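PDB 2QE6: DUF574 domain-containing protein, which binds S-adenosylmethionine in a Rossmann-like fold and is probably a methyltransferase, though its substrate is not established. Local coordinates for residues A[9-14]-A[113-118]; A[160-165]-A[191-196]; A[174-179]-A[228-233]. The protein carries 1 engineered substitution. One frame throughout, in Å; residues are numbered along the deposited sequence.

Contact 1: A[9-14]-A[113-118]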
loop_
_atom_site.group_PDB
_atom_site.type_symbol
_atom_site.label_atom_id
_atom_site.label_comp_id
_atom_site.label_asym_id
_atom_site.label_seq_id
_atom_site.Cartn_x
_atom_site.Cartn_y
_atom_site.Cartn_z
ATOM N N SER A 9 3.957 -12.603 -27.912
ATOM C CA SER A 9 4.521 -12.282 -26.552
ATOM C C SER A 9 3.719 -12.935 -25.428
ATOM O O SER A 9 2.494 -12.789 -25.377
ATOM C CB SER A 9 4.538 -10.771 -26.314
ATOM O OG SER A 9 4.677 -10.498 -24.930
ATOM N N VAL A 10 4.400 -13.625 -24.512
ATOM C CA VAL A 10 3.700 -14.380 -23.460
ATOM C C VAL A 10 3.535 -13.590 -22.132
ATOM O O VAL A 10 2.590 -13.876 -21.395
ATOM C CB VAL A 10 4.297 -15.842 -23.264
ATOM C CG1 VAL A 10 4.255 -16.622 -24.580
ATOM C CG2 VAL A 10 5.722 -15.823 -22.705
ATOM N N TRP A 11 4.401 -12.595 -21.856
ATOM C CA TRP A 11 4.321 -11.781 -20.613
ATOM C C TRP A 11 4.990 -10.403 -20.715
ATOM O O TRP A 11 6.073 -10.304 -21.241
ATOM C CB TRP A 11 4.965 -12.510 -19.411
ATOM C CG TRP A 11 4.553 -11.826 -18.128
ATOM C CD1 TRP A 11 5.219 -10.830 -17.460
ATOM C CD2 TRP A 11 3.320 -12.017 -17.453
ATOM N NE1 TRP A 11 4.468 -10.395 -16.387
ATOM C CE2 TRP A 11 3.291 -11.103 -16.359
ATOM C CE3 TRP A 11 2.215 -12.851 -17.675
ATOM C CZ2 TRP A 11 2.209 -11.030 -15.468
ATOM C CZ3 TRP A 11 1.139 -12.783 -16.782
ATOM C CH2 TRP A 11 1.144 -11.870 -15.703
ATOM N N PRO A 12 4.364 -9.328 -20.191
ATOM C CA PRO A 12 3.021 -9.228 -19.632
ATOM C C PRO A 12 1.981 -9.549 -20.701
ATOM O O PRO A 12 2.316 -9.510 -21.901
ATOM C CB PRO A 12 2.912 -7.769 -19.182
ATOM C CG PRO A 12 4.288 -7.240 -19.146
ATOM C CD PRO A 12 5.083 -8.047 -20.119
ATOM N N PRO A 13 0.746 -9.904 -20.286
ATOM C CA PRO A 13 -0.185 -10.435 -21.299
ATOM C C PRO A 13 -0.588 -9.322 -22.267
ATOM O O PRO A 13 -1.096 -8.294 -21.822
ATOM C CB PRO A 13 -1.393 -10.940 -20.479
ATOM C CG PRO A 13 -0.953 -10.896 -19.026
ATOM C CD PRO A 13 0.142 -9.877 -18.940
ATOM N N PRO A 14 -0.351 -9.525 -23.576
ATOM C CA PRO A 14 -0.618 -8.478 -24.573
ATOM C C PRO A 14 -2.076 -7.987 -24.558
ATOM O O PRO A 14 -2.320 -6.815 -24.831
ATOM C CB PRO A 14 -0.291 -9.158 -25.903
ATOM C CG PRO A 14 0.526 -10.339 -25.560
ATOM C CD PRO A 14 0.142 -10.769 -24.195
ATOM N N ASP A 113 -6.008 -3.407 -10.803
ATOM C CA ASP A 113 -5.321 -3.842 -12.021
ATOM C C ASP A 113 -5.479 -5.344 -12.156
ATOM O O ASP A 113 -4.955 -6.051 -11.355
ATOM C CB ASP A 113 -3.810 -3.472 -11.952
ATOM C CG ASP A 113 -3.113 -3.570 -13.298
ATOM O OD1 ASP A 113 -3.580 -4.397 -14.132
ATOM O OD2 ASP A 113 -2.078 -2.864 -13.515
ATOM N N PRO A 114 -6.144 -5.823 -13.213
ATOM C CA PRO A 114 -6.255 -7.249 -13.459
ATOM C C PRO A 114 -4.935 -7.991 -13.605
ATOM O O PRO A 114 -4.908 -9.203 -13.426
ATOM C CB PRO A 114 -7.030 -7.331 -14.766
ATOM C CG PRO A 114 -7.139 -5.982 -15.285
ATOM C CD PRO A 114 -6.866 -5.024 -14.221
HETATM N N MSE A 115 -3.850 -7.303 -13.967
HETATM C CA MSE A 115 -2.561 -7.954 -14.017
HETATM C C MSE A 115 -2.114 -8.522 -12.660
HETATM O O MSE A 115 -1.389 -9.511 -12.633
HETATM C CB MSE A 115 -1.456 -7.046 -14.581
HETATM C CG MSE A 115 -0.237 -7.870 -15.036
HETATM SE SE MSE A 115 1.142 -6.699 -15.671
HETATM C CE MSE A 115 0.276 -6.283 -17.366
ATOM N N VAL A 116 -2.539 -7.909 -11.566
ATOM C CA VAL A 116 -2.200 -8.368 -10.198
ATOM C C VAL A 116 -2.819 -9.749 -9.970
ATOM O O VAL A 116 -2.135 -10.728 -9.586
ATOM C CB VAL A 116 -2.658 -7.318 -9.116
ATOM C CG1 VAL A 116 -2.442 -7.832 -7.684
ATOM C CG2 VAL A 116 -1.930 -6.003 -9.297
ATOM N N LEU A 117 -4.101 -9.866 -10.291
ATOM C CA LEU A 117 -4.760 -11.183 -10.229
ATOM C C LEU A 117 -4.129 -12.177 -11.189
ATOM O O LEU A 117 -3.915 -13.342 -10.837
ATOM C CB LEU A 117 -6.256 -11.074 -10.514
ATOM C CG LEU A 117 -7.089 -12.366 -10.511
ATOM C CD1 LEU A 117 -6.816 -13.275 -9.273
ATOM C CD2 LEU A 117 -8.591 -12.037 -10.666
ATOM N N THR A 118 -3.834 -11.740 -12.411
ATOM C CA THR A 118 -3.285 -12.662 -13.380
ATOM C C THR A 118 -1.918 -13.218 -12.975
ATOM O O THR A 118 -1.657 -14.402 -13.155
ATOM C CB THR A 118 -3.227 -12.044 -14.789
ATOM O OG1 THR A 118 -4.515 -11.516 -15.093
ATOM C CG2 THR A 118 -2.870 -13.114 -15.826
#
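Trp-11 and Met-115 reach toward each other tip to tip across this surface contact. The indole of Trp-11 stands with CG anti to the backbone N (chi1 -166°), and with chi2 near -93° the six-membered ring faces Met-115. Met-115, a selenomethionine, starts out anti as well and stays extended through chi2. It then bends at chi3 (-75°), which turns the methyl CE toward the prolines. Its CG lies 4.0 Å from Trp-11 CZ2, obliquely to the ring. The SE atom is 5.4 Å from the centroid of the six-membered ring of Trp-11, a Met-aromatic contact in an oblique setting. CE packs closely on Pro-12, 3.5 Å from its CB, and sits 3.9 Å from Pro-13 CD. The peptide bond before Pro-12 is cis, and Pro-12 CB and Pro-13 CD lie over one face of the Trp-11 indole, toward its rim. Thr-118, one helical turn on from Met-115, runs past Trp-11 in the opposite direction. Its CG2 meets the ring edge at CZ3, 4.1 Å away. Its OG1 points back and bonds Pro-114 O, which also accepts from Thr-118 N. What meets across the contact is apolar. Asp-113 is the N-cap of the helix and takes Met-115 N on OD1 at 2.9 Å, from above the carboxylate plane.

Around the contact, Trp-11 NE1 bonds Asp-35, and His-119 meets the indole edge-to-face. Asp-113 is tied to Arg-25 of helix 23-30. The N-terminal segment thus packs against the first turn of helix 114-124, whose Val-116 and Leu-117 rest on strand 130-134.

Contact 2: A[160-165]-A[191-196]. With SAM (S-adenosylmethionine), chain F.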
loop_
_atom_site.group_PDB
_atom_site.type_symbol
_atom_site.label_atom_id
_atom_site.label_comp_id
_atom_site.label_asym_id
_atom_site.label_seq_id
_atom_site.Cartn_x
_atom_site.Cartn_y
_atom_site.Cartn_z
ATOM N N ALA A 160 -5.306 -6.730 10.511
ATOM C CA ALA A 160 -4.643 -5.535 10.008
ATOM C C ALA A 160 -5.208 -5.212 8.629
ATOM O O ALA A 160 -5.179 -6.054 7.739
ATOM C CB ALA A 160 -3.150 -5.753 9.914
ATOM N N ILE A 161 -5.712 -3.992 8.439
ATOM C CA ILE A 161 -6.031 -3.498 7.089
ATOM C C ILE A 161 -4.951 -2.513 6.627
ATOM O O ILE A 161 -4.498 -1.666 7.397
ATOM C CB ILE A 161 -7.410 -2.816 7.042
ATOM C CG1 ILE A 161 -8.525 -3.832 7.328
ATOM C CG2 ILE A 161 -7.625 -2.173 5.688
ATOM C CD1 ILE A 161 -9.937 -3.238 7.370
HETATM N N MSE A 162 -4.492 -2.671 5.393
HETATM C CA MSE A 162 -3.349 -1.910 4.880
HETATM C C MSE A 162 -3.804 -1.099 3.700
HETATM O O MSE A 162 -4.512 -1.600 2.838
HETATM C CB MSE A 162 -2.246 -2.857 4.430
HETATM C CG MSE A 162 -1.683 -3.713 5.532
HETATM SE SE MSE A 162 -0.598 -5.173 4.866
HETATM C CE MSE A 162 0.762 -4.302 3.760
ATOM N N LEU A 163 -3.494 0.195 3.722
ATOM C CA LEU A 163 -3.610 1.048 2.565
ATOM C C LEU A 163 -2.219 1.655 2.307
ATOM O O LEU A 163 -2.038 2.871 2.231
ATOM C CB LEU A 163 -4.672 2.131 2.780
ATOM C CG LEU A 163 -6.122 1.611 2.763
ATOM C CD1 LEU A 163 -6.705 1.616 4.103
ATOM C CD2 LEU A 163 -6.972 2.455 1.823
ATOM N N VAL A 164 -1.237 0.770 2.220
ATOM C CA VAL A 164 0.144 1.120 2.018
ATOM C C VAL A 164 0.288 1.546 0.529
ATOM O O VAL A 164 -0.183 0.845 -0.365
ATOM C CB VAL A 164 1.085 -0.077 2.437
ATOM C CG1 VAL A 164 2.563 0.208 2.081
ATOM C CG2 VAL A 164 0.964 -0.340 3.952
ATOM N N GLY A 165 0.854 2.732 0.299
ATOM C CA GLY A 165 0.989 3.297 -1.031
ATOM C C GLY A 165 -0.300 3.556 -1.767
ATOM O O GLY A 165 -0.311 3.591 -3.020
ATOM N N TYR A 191 -5.370 -3.302 13.612
ATOM C CA TYR A 191 -4.523 -2.205 13.167
ATOM C C TYR A 191 -4.905 -1.721 11.782
ATOM O O TYR A 191 -5.451 -2.482 10.984
ATOM C CB TYR A 191 -3.058 -2.643 13.164
ATOM C CG TYR A 191 -2.509 -2.989 14.535
ATOM C CD1 TYR A 191 -2.730 -4.216 15.095
ATOM C CD2 TYR A 191 -1.766 -2.058 15.267
ATOM C CE1 TYR A 191 -2.201 -4.549 16.357
ATOM C CE2 TYR A 191 -1.235 -2.363 16.511
ATOM C CZ TYR A 191 -1.455 -3.622 17.047
ATOM O OH TYR A 191 -0.964 -3.921 18.278
ATOM N N LEU A 192 -4.634 -0.434 11.535
ATOM C CA LEU A 192 -4.636 0.181 10.213
ATOM C C LEU A 192 -3.215 0.659 9.901
ATOM O O LEU A 192 -2.634 1.415 10.686
ATOM C CB LEU A 192 -5.588 1.377 10.185
ATOM C CG LEU A 192 -5.781 2.128 8.861
ATOM C CD1 LEU A 192 -6.348 1.232 7.797
ATOM C CD2 LEU A 192 -6.678 3.369 9.123
ATOM N N PHE A 193 -2.653 0.168 8.799
ATOM C CA PHE A 193 -1.279 0.505 8.333
ATOM C C PHE A 193 -1.450 1.226 6.979
ATOM O O PHE A 193 -1.979 0.646 6.031
ATOM C CB PHE A 193 -0.488 -0.813 8.218
ATOM C CG PHE A 193 0.927 -0.705 7.687
ATOM C CD1 PHE A 193 1.627 0.492 7.640
ATOM C CD2 PHE A 193 1.602 -1.879 7.313
ATOM C CE1 PHE A 193 2.952 0.541 7.207
ATOM C CE2 PHE A 193 2.920 -1.830 6.854
ATOM C CZ PHE A 193 3.605 -0.608 6.822
HETATM N N MSE A 194 -1.082 2.511 6.901
HETATM C CA MSE A 194 -1.146 3.229 5.650
HETATM C C MSE A 194 0.146 3.979 5.355
HETATM O O MSE A 194 0.870 4.367 6.279
HETATM C CB MSE A 194 -2.277 4.273 5.695
HETATM C CG MSE A 194 -3.589 3.700 6.185
HETATM SE SE MSE A 194 -5.071 4.893 5.791
HETATM C CE MSE A 194 -4.884 6.199 7.240
ATOM N N THR A 195 0.424 4.219 4.075
ATOM C CA THR A 195 1.484 5.150 3.715
ATOM C C THR A 195 0.882 6.080 2.664
ATOM O O THR A 195 -0.109 5.746 2.035
ATOM C CB THR A 195 2.763 4.488 3.241
ATOM O OG1 THR A 195 2.590 4.013 1.893
ATOM C CG2 THR A 195 3.180 3.376 4.195
ATOM N N SER A 196 1.498 7.221 2.458
ATOM C CA SER A 196 0.892 8.244 1.626
ATOM C C SER A 196 1.959 9.217 1.169
ATOM O O SER A 196 2.830 9.582 1.937
ATOM C CB SER A 196 -0.130 9.031 2.415
ATOM O OG SER A 196 -0.709 10.100 1.610
HETATM N N SAM F . 0.496 -1.236 -1.815
HETATM C CA SAM F . 1.714 -1.416 -2.700
HETATM C C SAM F . 2.911 -0.770 -2.039
HETATM O O SAM F . 4.043 -1.178 -2.275
HETATM O OXT SAM F . 2.758 0.195 -1.278
HETATM C CB SAM F . 1.620 -0.821 -4.117
HETATM C CG SAM F . 1.481 0.708 -4.199
HETATM S SD SAM F . 1.164 1.389 -5.861
HETATM C CE SAM F . 1.181 -0.198 -6.730
HETATM C "C5'" SAM F . -0.622 1.557 -5.664
HETATM C "C4'" SAM F . -1.562 0.372 -5.920
HETATM O "O4'" SAM F . -2.880 0.707 -5.474
HETATM C "C3'" SAM F . -1.711 -0.004 -7.403
HETATM O "O3'" SAM F . -1.481 -1.387 -7.609
HETATM C "C2'" SAM F . -3.120 0.399 -7.810
HETATM O "O2'" SAM F . -3.668 -0.347 -8.904
HETATM C "C1'" SAM F . -3.820 0.260 -6.462
HETATM N N9 SAM F . -5.031 1.081 -6.431
HETATM C C8 SAM F . -5.160 2.466 -6.528
HETATM N N7 SAM F . -6.479 2.782 -6.439
HETATM C C5 SAM F . -7.176 1.614 -6.269
HETATM C C6 SAM F . -8.546 1.363 -6.098
HETATM N N6 SAM F . -9.427 2.401 -6.121
HETATM N N1 SAM F . -8.938 0.045 -5.938
HETATM C C2 SAM F . -8.015 -1.020 -5.935
HETATM N N3 SAM F . -6.657 -0.769 -6.114
HETATM C C4 SAM F . -6.268 0.539 -6.264
#
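The ring of Phe-193 carries Val-164 CG2 over the centre of one face, 3.6 Å from the centroid and 4° off the normal, a CH-pi contact. Met-162 CG approaches the same ring obliquely. Phe-193 has CG anti to its backbone N (chi1 177°) and runs alongside Met-162. An alanine in place of Phe-193 would remove the ring under Val-164 and would probably loosen that valine, which also touches SAM. On the face of the sheet opposite Phe-193 and Met-162, Leu-163 CD1 meets Leu-192 CD1 at 3.7 Å, and Leu-163 CB lies beside Met-194 CG.

The two strands run parallel. Phe-193 N bonds Ile-161 O at 3.0 Å, nearly along the C=O axis. Leu-163 N bonds Phe-193 O at 2.8 Å. The next bond, Thr-195 N to Leu-163 O, is weak.

Past the end of strand 160-163, Gly-165 N bonds Thr-195 OG1 at 2.7 Å, and that hydroxyl also pairs with Asn-61. Gly-165 has positive phi, and a side chain would run into the SAM carboxylate. Val-164 O takes the SAM amino N at 2.6 Å. This fits an ammonium held by a backbone carbonyl, so the paired strands probably help set the cofactor's methionine end.

Contact 3: A[174-179]-A[228-233]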
loop_
_atom_site.group_PDB
_atom_site.type_symbol
_atom_site.label_atom_id
_atom_site.label_comp_id
_atom_site.label_asym_id
_atom_site.label_seq_id
_atom_site.Cartn_x
_atom_site.Cartn_y
_atom_site.Cartn_z
ATOM N N VAL A 174 -14.107 11.129 -1.404
ATOM C CA VAL A 174 -14.419 9.774 -0.978
ATOM C C VAL A 174 -13.615 9.296 0.245
ATOM O O VAL A 174 -14.041 8.353 0.888
ATOM C CB VAL A 174 -14.226 8.760 -2.103
ATOM C CG1 VAL A 174 -14.975 9.192 -3.350
ATOM C CG2 VAL A 174 -12.739 8.495 -2.342
ATOM N N VAL A 175 -12.484 9.939 0.572
ATOM C CA VAL A 175 -11.542 9.373 1.549
ATOM C C VAL A 175 -12.159 9.099 2.937
ATOM O O VAL A 175 -11.946 8.023 3.514
ATOM C CB VAL A 175 -10.254 10.224 1.676
ATOM C CG1 VAL A 175 -10.562 11.626 2.327
ATOM C CG2 VAL A 175 -9.187 9.455 2.454
ATOM N N ASP A 176 -12.953 10.040 3.463
ATOM C CA ASP A 176 -13.467 9.910 4.840
ATOM C C ASP A 176 -14.346 8.674 4.976
ATOM O O ASP A 176 -14.125 7.861 5.863
ATOM C CB ASP A 176 -14.229 11.148 5.313
ATOM C CG ASP A 176 -13.313 12.346 5.565
ATOM O OD1 ASP A 176 -12.075 12.194 5.680
ATOM O OD2 ASP A 176 -13.831 13.468 5.646
ATOM N N ARG A 177 -15.298 8.517 4.063
ATOM C CA ARG A 177 -16.214 7.393 4.087
ATOM C C ARG A 177 -15.484 6.079 3.804
ATOM O O ARG A 177 -15.794 5.030 4.409
ATOM C CB ARG A 177 -17.361 7.607 3.070
ATOM C CG ARG A 177 -18.023 6.304 2.557
ATOM C CD ARG A 177 -18.945 6.508 1.330
ATOM N NE ARG A 177 -18.244 6.629 0.033
ATOM C CZ ARG A 177 -17.792 5.603 -0.699
ATOM N NH1 ARG A 177 -17.921 4.345 -0.283
ATOM N NH2 ARG A 177 -17.196 5.841 -1.865
ATOM N N VAL A 178 -14.531 6.108 2.872
ATOM C CA VAL A 178 -13.852 4.861 2.464
ATOM C C VAL A 178 -12.969 4.320 3.595
ATOM O O VAL A 178 -13.100 3.151 3.988
ATOM C CB VAL A 178 -13.065 5.022 1.117
ATOM C CG1 VAL A 178 -12.080 3.856 0.916
ATOM C CG2 VAL A 178 -14.066 5.136 -0.084
ATOM N N VAL A 179 -12.086 5.159 4.138
ATOM C CA VAL A 179 -11.171 4.674 5.183
ATOM C C VAL A 179 -11.965 4.376 6.459
ATOM O O VAL A 179 -11.684 3.398 7.138
ATOM C CB VAL A 179 -9.969 5.610 5.447
ATOM C CG1 VAL A 179 -9.025 4.999 6.528
ATOM C CG2 VAL A 179 -9.200 5.828 4.124
ATOM N N GLU A 228 -2.739 11.721 9.505
ATOM C CA GLU A 228 -3.047 11.262 10.863
ATOM C C GLU A 228 -4.540 11.194 11.080
ATOM O O GLU A 228 -5.035 10.270 11.695
ATOM C CB GLU A 228 -2.470 12.181 11.928
ATOM C CG GLU A 228 -0.942 12.204 12.041
ATOM C CD GLU A 228 -0.443 13.232 13.088
ATOM O OE1 GLU A 228 -1.198 13.437 14.077
ATOM O OE2 GLU A 228 0.674 13.803 12.914
ATOM N N ARG A 229 -5.245 12.173 10.545
ATOM C CA ARG A 229 -6.684 12.246 10.682
ATOM C C ARG A 229 -7.394 11.016 10.154
ATOM O O ARG A 229 -8.467 10.660 10.649
ATOM C CB ARG A 229 -7.187 13.469 9.947
ATOM C CG ARG A 229 -8.627 13.801 10.140
ATOM C CD ARG A 229 -8.964 15.108 9.412
ATOM N NE ARG A 229 -10.370 15.045 9.071
ATOM C CZ ARG A 229 -10.861 14.677 7.889
ATOM N NH1 ARG A 229 -10.068 14.392 6.867
ATOM N NH2 ARG A 229 -12.176 14.637 7.720
ATOM N N GLN A 230 -6.837 10.387 9.136
ATOM C CA GLN A 230 -7.481 9.217 8.511
ATOM C C GLN A 230 -7.308 7.953 9.340
ATOM O O GLN A 230 -7.888 6.912 9.040
ATOM C CB GLN A 230 -6.981 9.022 7.081
ATOM C CG GLN A 230 -7.464 10.137 6.131
ATOM C CD GLN A 230 -8.932 10.247 6.075
ATOM O OE1 GLN A 230 -9.643 9.240 6.188
ATOM N NE2 GLN A 230 -9.441 11.497 5.927
ATOM N N PHE A 231 -6.531 8.063 10.412
ATOM C CA PHE A 231 -6.476 7.024 11.435
ATOM C C PHE A 231 -7.647 7.151 12.451
ATOM O O PHE A 231 -7.805 6.300 13.300
ATOM C CB PHE A 231 -5.108 7.042 12.127
ATOM C CG PHE A 231 -3.975 6.574 11.232
ATOM C CD1 PHE A 231 -3.317 7.460 10.405
ATOM C CD2 PHE A 231 -3.608 5.242 11.190
ATOM C CE1 PHE A 231 -2.313 7.029 9.554
ATOM C CE2 PHE A 231 -2.583 4.802 10.348
ATOM C CZ PHE A 231 -1.935 5.690 9.543
ATOM N N GLY A 232 -8.468 8.207 12.356
ATOM C CA GLY A 232 -9.660 8.340 13.223
ATOM C C GLY A 232 -9.274 8.236 14.686
ATOM O O GLY A 232 -8.280 8.772 15.078
ATOM N N ASP A 233 -10.058 7.507 15.467
ATOM C CA ASP A 233 -9.793 7.215 16.887
ATOM C C ASP A 233 -8.727 6.196 17.148
ATOM O O ASP A 233 -8.534 5.804 18.295
ATOM C CB ASP A 233 -11.013 6.525 17.537
ATOM C CG ASP A 233 -12.252 7.371 17.547
ATOM O OD1 ASP A 233 -12.140 8.625 17.466
ATOM O OD2 ASP A 233 -13.342 6.748 17.663
HETATM O O HOH W 1 -11.785 8.309 7.446
#
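Asp-176 has CG anti to its carbonyl carbon (chi1 -71°), which carries the carboxylate toward segment 228-233. Arg-229 comes from the other side with CG anti to its backbone N and a chain extended from CG to NE. Gln-230 folds instead, bent at chi2 (-58°), and this lays its amide against the helix, with NE2 at the Asp-176 carboxylate and CD on Val-175.

The carboxylate is held at both oxygens. Gln-230 NE2 gives a straight bond to Asp-176 OD1 at 2.7 Å. The oxygen lies in the amide plane and is met nearly along its C-O axis. Carboxylate and amide are nearly coplanar. The guanidinium of Arg-229 is turned 67° from the carboxylate. Its NH2 forms a salt bridge to Asp-176 OD2 at 2.9 Å, with the oxygen at the guanidinium edge. The donor stands above the carboxylate plane. A second, weak bond runs from Arg-229 NH1 to OD1. Two good bonds, a weak third and the positive charge of Arg-229 would probably favour an ionised Asp-176.

The other end of the Gln-230 amide is used too. A water donates to OE1 of Gln-230 and to the backbone O of Asp-176, so both ends of the amide are tied to one residue. This should fix its rotation. Beneath the polar pairs, Val-175 CG2 packs on Gln-230 CD at 3.7 Å. Val-179 CG1 lies 3.4 Å from Gln-230 O.

Segment 228-233 takes a type I turn from Arg-229 to Gly-232, whose positive phi suits glycine. Phe-231 points away from helix 175-185, onto Leu-236 and Val-241 of strand 235-243. Val-179 and Gln-230 both rest on Met-194 of strand 191-197. The contact joins the start of helix 175-185 to the C-terminal end of helix 224-229 and its turn.

Contacts 2 and 3 are neighbours, with centres 11 Å apart. Helix 175-185 of contact 3 is the crossover between the two strands of contact 2, a beta-alpha-beta unit. They touch directly: Met-194 CE lies 3.5 Å from Gln-230 CB, and Leu-192 O lies 3.4 Å from Phe-231 CE2. Contact 1 stands apart, its centre 25 Å from that of contact 2 and 32 Å from that of contact 3. Contacts 1 and 3 lie on opposite sides of the chain's centre. Only contact 2 touches SAM. The side chain of Met-115 is about 9 Å from the bound SAM. The side chain of Val-179 is about 11 Å from the bound SAM.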